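Local coordinates for protein periplasmic beta-glucosidase (Pseudomonas aeruginosa, PDB 6R5T) that probably hydrolyses terminal, non-reducing beta-D-glucosyl residues to release beta-D-glucose, as a periplasmic member of glycoside hydrolase family 3, at residues Leu502-Lys507 with Leu525-Glu530. The protein carries 1 engineered substitution. Numbering follows the deposited sequence.
Sequences LLKALK and LGWEQE
The indole of W527 reaches from helix 526-531 to helix 497-508, with K504 laid across one of its faces. K504 CG stands 3.7 Å from W527 CZ2. Extended beyond CG, the lysine chain runs obliquely over the ring until K504 CE lies 4.1 Å from the centroid of the W527 five-membered ring, a CH-pi contact over the face. K504 NZ lies 4.9 Å from that W527 centroid, an off-centre cation-pi pair. The six-membered end of the indole meets the other helix: W527 CH2 sits 3.7 Å from L503 O, while L503 CB packs 3.9 Å from W527 CZ3. K507 CB meets the rim of the ring near its plane, 4.0 Å from W527 CH2. The helices are successive crossovers of beta-alpha-beta units joining parallel strands 472-478, 513-518 and 534-537 in the mixed sheet of the family 3 C-terminal domain, and the axes of 502-507 and 526-530 run 17° from parallel. W527 CG is anti to the backbone N (chi1 179°), which sends the ring across to helix 497-508. L503 CD1 comes within 4.1 Å of E528 OE2, the side chains crossing at about a right angle, and both rest on I495 and L515. K507, bent at chi2, carries NZ to a hydrogen bond with N531 O.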
loop_
_atom_site.group_PDB
_atom_site.type_symbol
_atom_site.label_atom_id
_atom_site.label_comp_id
_atom_site.label_asym_id
_atom_site.label_seq_id
_atom_site.Cartn_x
_atom_site.Cartn_y
_atom_site.Cartn_z
ATOM N N LEU A 502 -0.225 22.196 21.890
ATOM C CA LEU A 502 0.870 22.871 22.643
ATOM C C LEU A 502 1.702 23.742 21.697
ATOM O O LEU A 502 1.982 24.932 21.972
ATOM C CB LEU A 502 1.714 21.817 23.382
ATOM C CG LEU A 502 3.001 22.294 24.026
ATOM C CD1 LEU A 502 2.678 23.271 25.150
ATOM C CD2 LEU A 502 3.791 21.103 24.531
ATOM N N LEU A 503 2.158 23.151 20.574
ATOM C CA LEU A 503 3.030 23.888 19.636
ATOM C C LEU A 503 2.266 25.095 19.079
ATOM O O LEU A 503 2.899 26.144 18.962
ATOM C CB LEU A 503 3.437 22.968 18.479
ATOM C CG LEU A 503 4.401 21.835 18.829
ATOM C CD1 LEU A 503 4.782 21.109 17.549
ATOM C CD2 LEU A 503 5.633 22.305 19.544
ATOM N N LYS A 504 0.994 24.963 18.745
ATOM C CA LYS A 504 0.233 26.097 18.153
ATOM C C LYS A 504 0.152 27.212 19.202
ATOM O O LYS A 504 0.316 28.408 18.869
ATOM C CB LYS A 504 -1.146 25.672 17.691
ATOM C CG LYS A 504 -1.102 24.880 16.383
ATOM C CD LYS A 504 -2.415 24.292 15.920
ATOM C CE LYS A 504 -2.159 23.320 14.777
ATOM N NZ LYS A 504 -3.384 23.006 14.005
ATOM N N ALA A 505 -0.104 26.843 20.443
ATOM C CA ALA A 505 -0.202 27.859 21.526
ATOM C C ALA A 505 1.155 28.493 21.770
ATOM O O ALA A 505 1.243 29.732 21.950
ATOM C CB ALA A 505 -0.786 27.213 22.766
ATOM N N LEU A 506 2.245 27.720 21.735
ATOM C CA LEU A 506 3.599 28.280 21.938
ATOM C C LEU A 506 3.917 29.238 20.783
ATOM O O LEU A 506 4.532 30.290 21.008
ATOM C CB LEU A 506 4.632 27.158 22.031
ATOM C CG LEU A 506 4.579 26.326 23.300
ATOM C CD1 LEU A 506 5.466 25.108 23.138
ATOM C CD2 LEU A 506 5.016 27.126 24.524
ATOM N N LYS A 507 3.550 28.880 19.558
ATOM C CA LYS A 507 3.845 29.747 18.396
ATOM C C LYS A 507 3.185 31.109 18.625
ATOM O O LYS A 507 3.831 32.148 18.296
ATOM C CB LYS A 507 3.279 29.077 17.143
ATOM C CG LYS A 507 3.351 29.876 15.843
ATOM C CD LYS A 507 4.735 30.206 15.419
ATOM C CE LYS A 507 4.757 31.035 14.134
ATOM N NZ LYS A 507 6.152 31.245 13.696
ATOM N N LEU A 525 5.025 16.715 8.909
ATOM C CA LEU A 525 5.477 17.926 9.640
ATOM C C LEU A 525 5.151 19.204 8.868
ATOM O O LEU A 525 5.881 20.188 9.022
ATOM C CB LEU A 525 6.971 17.783 9.874
ATOM C CG LEU A 525 7.355 16.678 10.858
ATOM C CD1 LEU A 525 8.833 16.378 10.823
ATOM C CD2 LEU A 525 6.939 17.054 12.294
ATOM N N GLY A 526 4.064 19.208 8.104
ATOM C CA GLY A 526 3.795 20.391 7.259
ATOM C C GLY A 526 3.589 21.640 8.110
ATOM O O GLY A 526 4.140 22.676 7.730
ATOM N N TRP A 527 2.809 21.573 9.192
ATOM C CA TRP A 527 2.558 22.788 10.025
ATOM C C TRP A 527 3.882 23.225 10.628
ATOM O O TRP A 527 4.203 24.428 10.677
ATOM C CB TRP A 527 1.519 22.534 11.116
ATOM C CG TRP A 527 1.267 23.733 11.976
ATOM C CD1 TRP A 527 0.256 24.647 11.821
ATOM C CD2 TRP A 527 2.006 24.155 13.125
ATOM N NE1 TRP A 527 0.336 25.611 12.792
ATOM C CE2 TRP A 527 1.427 25.369 13.567
ATOM C CE3 TRP A 527 3.127 23.666 13.776
ATOM C CZ2 TRP A 527 1.921 26.042 14.679
ATOM C CZ3 TRP A 527 3.633 24.349 14.852
ATOM C CH2 TRP A 527 3.020 25.520 15.296
ATOM N N GLU A 528 4.646 22.255 11.106
ATOM C CA GLU A 528 5.937 22.543 11.779
ATOM C C GLU A 528 6.914 23.213 10.806
ATOM O O GLU A 528 7.589 24.197 11.160
ATOM C CB GLU A 528 6.499 21.250 12.377
ATOM C CG GLU A 528 5.639 20.672 13.483
ATOM C CD GLU A 528 4.378 19.910 13.059
ATOM O OE1 GLU A 528 4.119 19.693 11.832
ATOM O OE2 GLU A 528 3.565 19.549 13.951
ATOM N N GLN A 529 7.013 22.683 9.590
ATOM C CA GLN A 529 7.950 23.262 8.599
ATOM C C GLN A 529 7.523 24.724 8.275
ATOM O O GLN A 529 8.390 25.545 7.940
ATOM C CB GLN A 529 8.005 22.359 7.368
ATOM C CG GLN A 529 8.860 22.921 6.226
ATOM C CD GLN A 529 10.315 23.143 6.560
ATOM O OE1 GLN A 529 10.882 22.505 7.435
ATOM N NE2 GLN A 529 10.923 24.100 5.864
ATOM N N GLU A 530 6.238 25.032 8.317
ATOM C CA GLU A 530 5.757 26.403 8.020
ATOM C C GLU A 530 5.994 27.322 9.235
ATOM O O GLU A 530 6.339 28.519 9.033
ATOM C CB GLU A 530 4.298 26.328 7.636
ATOM C CG GLU A 530 3.721 27.641 7.159
ATOM C CD GLU A 530 4.495 28.320 6.037
ATOM O OE1 GLU A 530 4.556 29.565 6.074
ATOM O OE2 GLU A 530 5.013 27.625 5.112
#